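Long-range contacts in aldehyde dehydrogenase (Listeria monocytogenes, PDB 3K9D), which probably oxidises aldehyde or oxo groups, with NAD or NADP as electron acceptor: residues M31-I36 and K89-L94; T129-K134 and I434-L439; N137-S142 and G170-M175; T192-A197 and P213-G218. One frame throughout, in Å; residues are numbered along the deposited sequence.

Contact 1 of 4, residues M31-I36 and K89-L94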
# COMPACT_ATOMS: atom_id res chain seq x y z
N MET A 31 -19.92 -6.34 -14.06
CA MET A 31 -21.03 -5.40 -13.84
C MET A 31 -20.62 -3.94 -14.05
O MET A 31 -19.48 -3.56 -13.77
CB MET A 31 -21.60 -5.54 -12.42
CG MET A 31 -22.03 -6.93 -12.02
SD MET A 31 -22.88 -6.94 -10.41
CE MET A 31 -23.52 -8.59 -10.47
N SER A 32 -21.57 -3.12 -14.50
CA SER A 32 -21.33 -1.69 -14.69
C SER A 32 -21.34 -0.95 -13.35
O SER A 32 -21.62 -1.55 -12.31
CB SER A 32 -22.37 -1.09 -15.64
OG SER A 32 -23.54 -0.73 -14.94
N GLN A 33 -21.02 0.35 -13.38
CA GLN A 33 -21.05 1.19 -12.17
C GLN A 33 -22.46 1.26 -11.59
O GLN A 33 -22.64 1.21 -10.38
CB GLN A 33 -20.53 2.61 -12.45
CG GLN A 33 -20.43 3.51 -11.20
CD GLN A 33 -19.24 3.17 -10.31
OE1 GLN A 33 -18.09 3.36 -10.71
NE2 GLN A 33 -19.51 2.67 -9.11
N GLN A 34 -23.44 1.38 -12.49
CA GLN A 34 -24.86 1.39 -12.14
C GLN A 34 -25.29 0.13 -11.39
O GLN A 34 -25.84 0.23 -10.30
CB GLN A 34 -25.70 1.61 -13.40
CG GLN A 34 -25.66 3.04 -13.97
CD GLN A 34 -24.45 3.34 -14.88
OE1 GLN A 34 -23.50 2.54 -14.99
NE2 GLN A 34 -24.48 4.51 -15.53
N GLN A 35 -25.00 -1.05 -11.96
CA GLN A 35 -25.27 -2.34 -11.31
C GLN A 35 -24.59 -2.51 -9.94
O GLN A 35 -25.24 -2.95 -8.97
CB GLN A 35 -24.92 -3.49 -12.24
CG GLN A 35 -25.98 -3.78 -13.31
CD GLN A 35 -25.44 -4.64 -14.45
OE1 GLN A 35 -26.17 -5.42 -15.05
NE2 GLN A 35 -24.17 -4.49 -14.75
N ILE A 36 -23.31 -2.16 -9.84
CA ILE A 36 -22.59 -2.13 -8.54
C ILE A 36 -23.26 -1.23 -7.49
O ILE A 36 -23.48 -1.67 -6.34
CB ILE A 36 -21.07 -1.73 -8.73
CG1 ILE A 36 -20.28 -2.83 -9.45
CG2 ILE A 36 -20.42 -1.22 -7.40
CD1 ILE A 36 -19.91 -4.07 -8.64
N LYS A 89 -16.72 7.45 -8.70
CA LYS A 89 -16.44 6.60 -9.87
C LYS A 89 -15.40 5.56 -9.47
O LYS A 89 -14.28 5.91 -9.09
CB LYS A 89 -15.93 7.41 -11.07
CG LYS A 89 -16.16 8.91 -11.02
CD LYS A 89 -17.33 9.37 -11.86
CE LYS A 89 -17.52 10.88 -11.69
NZ LYS A 89 -18.52 11.43 -12.64
N THR A 90 -15.78 4.28 -9.53
CA THR A 90 -14.95 3.20 -8.98
C THR A 90 -14.84 1.97 -9.89
O THR A 90 -14.10 1.02 -9.58
CB THR A 90 -15.48 2.73 -7.58
OG1 THR A 90 -16.80 2.19 -7.71
CG2 THR A 90 -15.49 3.86 -6.57
N ILE A 91 -15.57 1.99 -11.00
CA ILE A 91 -15.72 0.84 -11.88
C ILE A 91 -15.37 1.23 -13.32
O ILE A 91 -15.88 2.22 -13.85
CB ILE A 91 -17.17 0.25 -11.83
CG1 ILE A 91 -17.55 -0.22 -10.41
CG2 ILE A 91 -17.39 -0.86 -12.87
CD1 ILE A 91 -16.78 -1.45 -9.90
N GLY A 92 -14.49 0.46 -13.95
CA GLY A 92 -14.25 0.62 -15.39
C GLY A 92 -13.44 1.86 -15.72
O GLY A 92 -12.66 2.32 -14.90
N MET A 93 -13.65 2.40 -16.93
CA MET A 93 -12.89 3.55 -17.42
C MET A 93 -13.17 4.80 -16.59
O MET A 93 -14.30 5.27 -16.52
CB MET A 93 -13.24 3.83 -18.88
CG MET A 93 -12.48 4.99 -19.49
SD MET A 93 -10.86 4.49 -20.09
CE MET A 93 -11.36 3.52 -21.50
N LEU A 94 -12.11 5.34 -15.98
CA LEU A 94 -12.23 6.52 -15.14
C LEU A 94 -11.85 7.79 -15.87
O LEU A 94 -12.53 8.81 -15.76
CB LEU A 94 -11.39 6.36 -13.87
CG LEU A 94 -11.64 5.18 -12.92
CD1 LEU A 94 -10.59 5.18 -11.82
CD2 LEU A 94 -13.04 5.22 -12.32
O HOH W 1 -17.23 4.81 -13.28

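Contact 2 of 4, residues T129-K134 and I434-L439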
# COMPACT_ATOMS: atom_id res chain seq x y z
N THR A 129 -17.94 -3.96 3.87
CA THR A 129 -18.72 -4.57 2.81
C THR A 129 -19.02 -3.52 1.75
O THR A 129 -18.70 -3.71 0.57
CB THR A 129 -20.02 -5.18 3.34
OG1 THR A 129 -19.71 -6.25 4.23
CG2 THR A 129 -20.87 -5.74 2.19
N LEU A 130 -19.59 -2.40 2.18
CA LEU A 130 -19.96 -1.29 1.31
C LEU A 130 -18.81 -0.79 0.46
O LEU A 130 -18.98 -0.60 -0.74
CB LEU A 130 -20.49 -0.12 2.13
CG LEU A 130 -21.93 -0.19 2.61
CD1 LEU A 130 -22.09 0.78 3.75
CD2 LEU A 130 -22.89 0.13 1.50
N ILE A 131 -17.66 -0.57 1.09
CA ILE A 131 -16.49 -0.07 0.35
C ILE A 131 -15.81 -1.11 -0.59
O ILE A 131 -15.39 -0.77 -1.69
CB ILE A 131 -15.47 0.69 1.27
CG1 ILE A 131 -14.83 -0.24 2.31
CG2 ILE A 131 -16.19 1.88 1.96
CD1 ILE A 131 -13.63 0.34 3.00
N SER A 132 -15.75 -2.38 -0.16
CA SER A 132 -15.22 -3.46 -0.99
C SER A 132 -16.09 -3.71 -2.21
O SER A 132 -15.59 -3.72 -3.34
CB SER A 132 -15.07 -4.76 -0.20
OG SER A 132 -14.22 -4.58 0.92
N ILE A 133 -17.39 -3.90 -1.98
CA ILE A 133 -18.37 -4.10 -3.06
C ILE A 133 -18.41 -2.90 -4.02
O ILE A 133 -18.47 -3.09 -5.25
CB ILE A 133 -19.79 -4.42 -2.50
CG1 ILE A 133 -19.81 -5.79 -1.79
CG2 ILE A 133 -20.84 -4.36 -3.60
CD1 ILE A 133 -19.80 -7.01 -2.73
N LYS A 134 -18.32 -1.69 -3.46
CA LYS A 134 -18.25 -0.43 -4.25
C LYS A 134 -17.11 -0.42 -5.26
O LYS A 134 -17.25 0.11 -6.37
CB LYS A 134 -18.13 0.79 -3.34
CG LYS A 134 -18.03 2.15 -4.04
CD LYS A 134 -19.25 2.47 -4.90
CE LYS A 134 -19.01 3.73 -5.71
NZ LYS A 134 -20.24 4.47 -6.14
N ILE A 434 -9.82 4.63 5.32
CA ILE A 434 -9.86 3.95 4.05
C ILE A 434 -11.26 3.71 3.51
O ILE A 434 -12.25 3.62 4.27
CB ILE A 434 -8.88 2.75 3.95
CG1 ILE A 434 -9.42 1.50 4.63
CG2 ILE A 434 -7.47 3.15 4.39
CD1 ILE A 434 -9.84 0.50 3.59
N GLY A 435 -11.33 3.72 2.18
CA GLY A 435 -12.57 3.60 1.45
C GLY A 435 -12.30 2.96 0.11
O GLY A 435 -11.29 2.28 -0.05
N PRO A 436 -13.20 3.19 -0.87
CA PRO A 436 -13.13 2.62 -2.23
C PRO A 436 -11.79 2.79 -2.94
O PRO A 436 -11.29 1.84 -3.53
CB PRO A 436 -14.23 3.38 -2.97
CG PRO A 436 -15.24 3.65 -1.92
CD PRO A 436 -14.41 4.01 -0.70
N GLU A 437 -11.21 3.98 -2.83
CA GLU A 437 -9.97 4.33 -3.52
C GLU A 437 -8.72 3.63 -3.00
O GLU A 437 -7.65 3.75 -3.61
CB GLU A 437 -9.78 5.86 -3.52
CG GLU A 437 -10.75 6.60 -4.45
CD GLU A 437 -10.54 8.10 -4.48
OE1 GLU A 437 -11.46 8.81 -4.94
OE2 GLU A 437 -9.47 8.59 -4.07
N ASN A 438 -8.84 2.90 -1.90
CA ASN A 438 -7.78 2.02 -1.40
C ASN A 438 -8.01 0.56 -1.78
O ASN A 438 -7.24 -0.33 -1.37
CB ASN A 438 -7.70 2.12 0.13
CG ASN A 438 -7.54 3.54 0.61
OD1 ASN A 438 -8.53 4.20 0.91
ND2 ASN A 438 -6.31 4.02 0.67
N LEU A 439 -9.08 0.31 -2.53
CA LEU A 439 -9.52 -1.04 -2.84
C LEU A 439 -9.73 -1.28 -4.34
O LEU A 439 -10.44 -2.20 -4.75
CB LEU A 439 -10.79 -1.39 -2.05
CG LEU A 439 -10.55 -1.42 -0.54
CD1 LEU A 439 -11.86 -1.21 0.18
CD2 LEU A 439 -9.85 -2.73 -0.08

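Contact 3 of 4, residues N137-S142 and G170-M175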
# COMPACT_ATOMS: atom_id res chain seq x y z
N ASN A 137 -15.10 -5.68 -5.52
CA ASN A 137 -14.42 -6.78 -4.83
C ASN A 137 -15.40 -7.67 -4.09
O ASN A 137 -16.47 -7.21 -3.71
CB ASN A 137 -13.49 -6.22 -3.74
CG ASN A 137 -12.45 -5.26 -4.28
OD1 ASN A 137 -11.50 -5.66 -4.96
ND2 ASN A 137 -12.61 -3.99 -3.94
N SER A 138 -15.01 -8.91 -3.82
CA SER A 138 -15.73 -9.73 -2.86
C SER A 138 -15.06 -9.54 -1.51
O SER A 138 -13.98 -8.95 -1.44
CB SER A 138 -15.69 -11.21 -3.26
OG SER A 138 -16.56 -11.47 -4.36
N ILE A 139 -15.68 -10.04 -0.44
CA ILE A 139 -15.08 -9.92 0.90
C ILE A 139 -15.41 -11.14 1.79
O ILE A 139 -16.55 -11.60 1.80
CB ILE A 139 -15.41 -8.52 1.58
CG1 ILE A 139 -14.60 -8.31 2.87
CG2 ILE A 139 -16.96 -8.30 1.76
CD1 ILE A 139 -14.49 -6.86 3.31
N VAL A 140 -14.41 -11.68 2.48
CA VAL A 140 -14.61 -12.80 3.42
C VAL A 140 -14.13 -12.35 4.80
O VAL A 140 -12.98 -11.97 4.96
CB VAL A 140 -13.84 -14.10 3.01
CG1 VAL A 140 -14.24 -15.26 3.91
CG2 VAL A 140 -14.11 -14.49 1.56
N PHE A 141 -15.03 -12.40 5.78
CA PHE A 141 -14.75 -11.90 7.12
C PHE A 141 -14.19 -12.92 8.09
O PHE A 141 -14.61 -14.08 8.11
CB PHE A 141 -15.98 -11.22 7.74
CG PHE A 141 -16.40 -9.96 7.04
CD1 PHE A 141 -15.65 -8.80 7.17
CD2 PHE A 141 -17.52 -9.94 6.22
CE1 PHE A 141 -16.01 -7.62 6.51
CE2 PHE A 141 -17.89 -8.77 5.56
CZ PHE A 141 -17.13 -7.61 5.70
N SER A 142 -13.25 -12.44 8.89
CA SER A 142 -12.77 -13.12 10.07
C SER A 142 -13.37 -12.44 11.31
O SER A 142 -12.98 -11.33 11.67
CB SER A 142 -11.24 -13.05 10.14
OG SER A 142 -10.77 -13.76 11.26
N GLY A 170 -22.00 -15.68 -2.39
CA GLY A 170 -20.61 -15.94 -2.00
C GLY A 170 -19.67 -14.74 -2.06
O GLY A 170 -18.51 -14.83 -1.62
N ALA A 171 -20.17 -13.63 -2.60
CA ALA A 171 -19.42 -12.37 -2.65
C ALA A 171 -19.25 -11.73 -1.29
O ALA A 171 -18.31 -10.98 -1.07
CB ALA A 171 -20.08 -11.39 -3.59
N ILE A 172 -20.18 -12.01 -0.38
CA ILE A 172 -20.09 -11.50 1.00
C ILE A 172 -20.27 -12.66 1.96
O ILE A 172 -21.35 -13.25 2.04
CB ILE A 172 -21.17 -10.40 1.29
CG1 ILE A 172 -21.04 -9.24 0.28
CG2 ILE A 172 -21.08 -9.92 2.75
CD1 ILE A 172 -22.32 -8.52 0.03
N SER A 173 -19.21 -13.01 2.67
CA SER A 173 -19.23 -14.19 3.52
C SER A 173 -18.45 -13.98 4.81
O SER A 173 -17.77 -12.97 4.98
CB SER A 173 -18.74 -15.43 2.74
OG SER A 173 -17.38 -15.27 2.33
N CYS A 174 -18.53 -14.97 5.70
CA CYS A 174 -17.89 -14.88 7.00
C CYS A 174 -17.57 -16.28 7.47
O CYS A 174 -18.41 -17.18 7.31
CB CYS A 174 -18.86 -14.21 7.99
SG CYS A 174 -18.19 -13.78 9.62
N MET A 175 -16.37 -16.47 8.03
CA MET A 175 -16.03 -17.69 8.78
C MET A 175 -17.05 -17.91 9.91
O MET A 175 -17.38 -16.97 10.65
CB MET A 175 -14.63 -17.56 9.40
CG MET A 175 -13.49 -17.29 8.42
SD MET A 175 -11.97 -16.77 9.22
CE MET A 175 -11.78 -18.11 10.40

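Contact 4 of 4, residues T192-A197 and P213-G218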
# COMPACT_ATOMS: atom_id res chain seq x y z
N THR A 192 -6.66 -14.63 -1.88
CA THR A 192 -6.83 -13.42 -1.08
C THR A 192 -5.94 -12.29 -1.62
O THR A 192 -4.71 -12.42 -1.64
CB THR A 192 -6.51 -13.69 0.40
OG1 THR A 192 -7.36 -14.75 0.87
CG2 THR A 192 -6.73 -12.43 1.26
N ALA A 193 -6.57 -11.19 -2.04
CA ALA A 193 -5.85 -10.10 -2.72
C ALA A 193 -5.32 -9.01 -1.78
O ALA A 193 -4.32 -8.34 -2.09
CB ALA A 193 -6.74 -9.48 -3.76
N VAL A 194 -6.01 -8.84 -0.66
CA VAL A 194 -5.70 -7.78 0.28
C VAL A 194 -6.26 -8.13 1.66
O VAL A 194 -7.22 -8.88 1.77
CB VAL A 194 -6.20 -6.38 -0.22
CG1 VAL A 194 -7.71 -6.23 -0.01
CG2 VAL A 194 -5.42 -5.22 0.43
N ILE A 195 -5.61 -7.61 2.70
CA ILE A 195 -6.12 -7.75 4.06
C ILE A 195 -6.45 -6.37 4.62
O ILE A 195 -5.58 -5.50 4.64
CB ILE A 195 -5.11 -8.46 5.01
CG1 ILE A 195 -4.67 -9.80 4.42
CG2 ILE A 195 -5.71 -8.66 6.42
CD1 ILE A 195 -3.33 -10.27 4.88
N LEU A 196 -7.70 -6.19 5.04
CA LEU A 196 -8.07 -5.08 5.94
C LEU A 196 -7.92 -5.55 7.38
O LEU A 196 -8.75 -6.30 7.90
CB LEU A 196 -9.47 -4.56 5.67
CG LEU A 196 -9.71 -3.95 4.29
CD1 LEU A 196 -11.18 -3.61 4.06
CD2 LEU A 196 -8.84 -2.74 4.12
N ALA A 197 -6.85 -5.09 8.00
CA ALA A 197 -6.39 -5.63 9.26
C ALA A 197 -6.80 -4.71 10.40
O ALA A 197 -6.02 -3.87 10.84
CB ALA A 197 -4.87 -5.81 9.23
N PRO A 213 -0.64 -8.62 0.45
CA PRO A 213 -0.77 -7.18 0.73
C PRO A 213 -1.74 -6.88 1.87
O PRO A 213 -2.85 -7.40 1.89
CB PRO A 213 -1.34 -6.63 -0.58
CG PRO A 213 -0.79 -7.54 -1.63
CD PRO A 213 -0.75 -8.91 -0.99
N ALA A 214 -1.29 -6.07 2.82
CA ALA A 214 -2.09 -5.72 3.98
C ALA A 214 -2.25 -4.22 4.14
O ALA A 214 -1.42 -3.43 3.70
CB ALA A 214 -1.49 -6.30 5.25
N ILE A 215 -3.35 -3.83 4.75
CA ILE A 215 -3.47 -2.49 5.27
C ILE A 215 -3.90 -2.55 6.72
O ILE A 215 -4.99 -3.04 7.05
CB ILE A 215 -4.30 -1.55 4.35
CG1 ILE A 215 -4.94 -0.42 5.17
CG2 ILE A 215 -5.27 -2.32 3.47
CD1 ILE A 215 -5.87 0.38 4.36
N GLY A 216 -3.02 -2.06 7.58
CA GLY A 216 -3.17 -2.19 9.01
C GLY A 216 -3.59 -0.93 9.73
O GLY A 216 -3.51 0.18 9.19
N VAL A 217 -4.04 -1.11 10.96
CA VAL A 217 -4.34 -0.00 11.85
C VAL A 217 -3.25 0.00 12.92
O VAL A 217 -2.39 -0.88 12.93
CB VAL A 217 -5.75 -0.14 12.47
CG1 VAL A 217 -6.82 -0.21 11.37
CG2 VAL A 217 -5.84 -1.36 13.39
N GLY A 218 -3.26 1.00 13.79
CA GLY A 218 -2.35 0.99 14.93
C GLY A 218 -3.14 1.25 16.21
O GLY A 218 -4.34 1.53 16.14

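Contact 1 of 4, residues M31-I36 and K89-L94
The side-chain amide of Gln33 is the flat group on which Thr90 and Ile91 converge. Over one of its faces lies Ile91, whose CG1 sits 3.6 Å from Gln33 OE1 and nearly as close to NE2. At the nitrogen edge, Gln33 NE2 donates to Thr90 OG1 across 3.1 Å, with the hydroxyl oxygen lying in the amide plane. Two backbone N-H groups approach the oxygen from opposite sides of that plane: Thr90 N gives a straight bond to Gln33 OE1 (2.8 Å, 170°), its donor tilted from the carbonyl plane, while Ile91 N makes a bent, weak one. A water also donates to Gln33 OE1 and to Ile91 O, bridging the two. Gln33 CG stands anti to the backbone N (chi1 -176°), and the bend at chi2 then swings CD toward Thr90. Beside it, Ile91 CD1 meets Ile36 CG1 at 3.8 Å, and Ile91 CG2 rests 3.5 Å from Met31 O. All this occurs at the start of helix 33-49, N-capped by Ser32, whose side chain accepts weakly from Gln35 N. Both polar ends of the amide are thus engaged, NE2 also bonding Asp37. Since Thr90 OG1 accepts from Gln33 and in turn bonds Lys134 O, the rotation of its hydroxyl is probably fixed; one glutamine reads two successive backbone N-H groups and ties the loop before strand 92-97 to the helix.

Contact 2 of 4, residues T129-K134 and I434-L439
Ile131 presses on Pro436 and Leu439 where helix 121-134 packs against a short 3-10 turn, residues 436-438, just ahead of strand 440-447 in what is probably the Rossmann-like coenzyme domain of the aldehyde dehydrogenase fold. Followed outward, the isoleucine's CB and CG2 meet the proline, CG1 and CD1 the leucine. Its CB lies 4.0 Å from Pro436 CD, and its CG2 branch, pointing anti to the carbonyl carbon, closes to 3.8 Å from the same CD. CG1, placed between the backbone N and the carbonyl carbon (chi1 66°), touches Leu439 CD1. From there CD1 reaches the far end, 3.7 Å from Leu439 CD1, 3.8 Å from Gly435 CA and 3.8 Å from Ile434 CD1. The Ile131 and Pro436 side chains cross at about a right angle, whereas the leucine comes in at a slant. One turn along the helix, Lys134 offers only its aliphatic root: CG meets Pro436 CG at 3.8 Å. The lysine then leads away, its ammonium forming a salt bridge with Asp37 and hydrogen bonds to Ile85 O and Met88 O, so the buried charge is answered outside this apolar interface. No hydrogen bond crosses between helix and turn, so the two segments are held to each other by apolar packing. The turn supplies its own polar tie: Gly435 N donates to Asn438 OD1 over 3.1 Å in a nearly straight bond of 169°.

Contact 3 of 4, residues N137-S142 and G170-M175
Val140 and Ser173 face one way from a pair of parallel strands, while Ile139, Phe141, Ile172 and Cys174 face the other. On the first face Ser173 OG sits against both methyls of the valine, 3.4 Å from Val140 CG2 and 3.5 Å from CG1. On the second, the Phe141 ring is touched by two side chains: Ile139 CG1 of its own strand lies 3.8 Å above one face, offset toward the rim, and Ile172 CG2 comes to the ring edge near its plane, 4.4 Å from Phe141 CE2. Phe141 CB meets Cys174 SG at 3.9 Å. Past the last bridge, Ser142 OG lies 3.8 Å from Met175 SD, though its bond goes to Thr183. Backbone bonds alternate along the pair, from Ile139 N to Ala171 O at the start to Met175 N to Phe141 O (3.0 Å) at the end. These are the two strands of a beta-alpha-beta crossover whose connecting helix, 148-164, packs on Phe141, Ile172 and Cys174. Helix 121-134 adds contacts to Ile139, Phe141 and Ile172; helix 6-28 packs against Val140 on the other face, and strand 102-116 pairs along the other edge of strand 138-143.

Contact 4 of 4, residues T192-A197 and P213-G218
Ile215 provides the main bump, and the hollow that receives it is formed by Val194, Leu196 and the carbonyl oxygen of Ile195. Its CG2 methyl rests 3.4 Å from Ile195 O, with Leu196 CD2 alongside at 3.7 Å and Val194 CG2 at 4.2 Å. The leucine and isoleucine lie side by side and point the same way from the sheet. Val194 reaches in with CG2 because that branch stands anti to the backbone N while CG1 takes the cramped place between N and carbonyl carbon (chi1 78°). A second fit opens the pair: the Pro213 ring lies against the carbonyl of Ala193, its CG 3.6 Å from Ala193 O and CB and CD only slightly farther. Ala193 and Pro213 also pack on Ala424 and Gly427, respectively, of the second subunit. On the opposite face the relief is shallow, since all but Ile195 are small there: Ile195 CB faces Ala214 CB at 4.2 Å, and Ala197 CB, 3.5 Å from Ile215 O, lies beside Gly216, which brings no side chain. Hydrogen bonds of the parallel strand pair hold these surfaces in step. Ile215 N donates to Ile195 O and Ala197 N to Ile215 O, the latter over 2.9 Å; the last rung, Val217 N to Ala197 O, is weak. The two strands belong to a beta-alpha-beta unit whose helix, 201-207, covers Ile195, Ala197 and Ala214 with Ala207 and Val204. Ile434 packs on Leu196 and Ile215 from the other face, and strand 102-116 pairs with strand 192-197 along its remaining edge.

Helix 121-134 and the turn before strand 440-447, brought together in contact 2, form the hub of the set: its centre is about 13 Å from the centres of the other three contacts, and it touches all of them. Toward contact 1 the link is polar, through Lys134 O. Contact 3 is reached by Leu439 O, 2.9 Å from Asn137 ND2, and contact 4 by Ile434 CD1, 3.4 Å from Leu196 CD2. Contacts 3 and 4 are separate strand pairs of one sheet, with strand 102-116 between them and nearest atoms about 5 Å apart. Contact 1 and contact 4 border the second subunit. In this family such a sheet usually serves coenzyme binding.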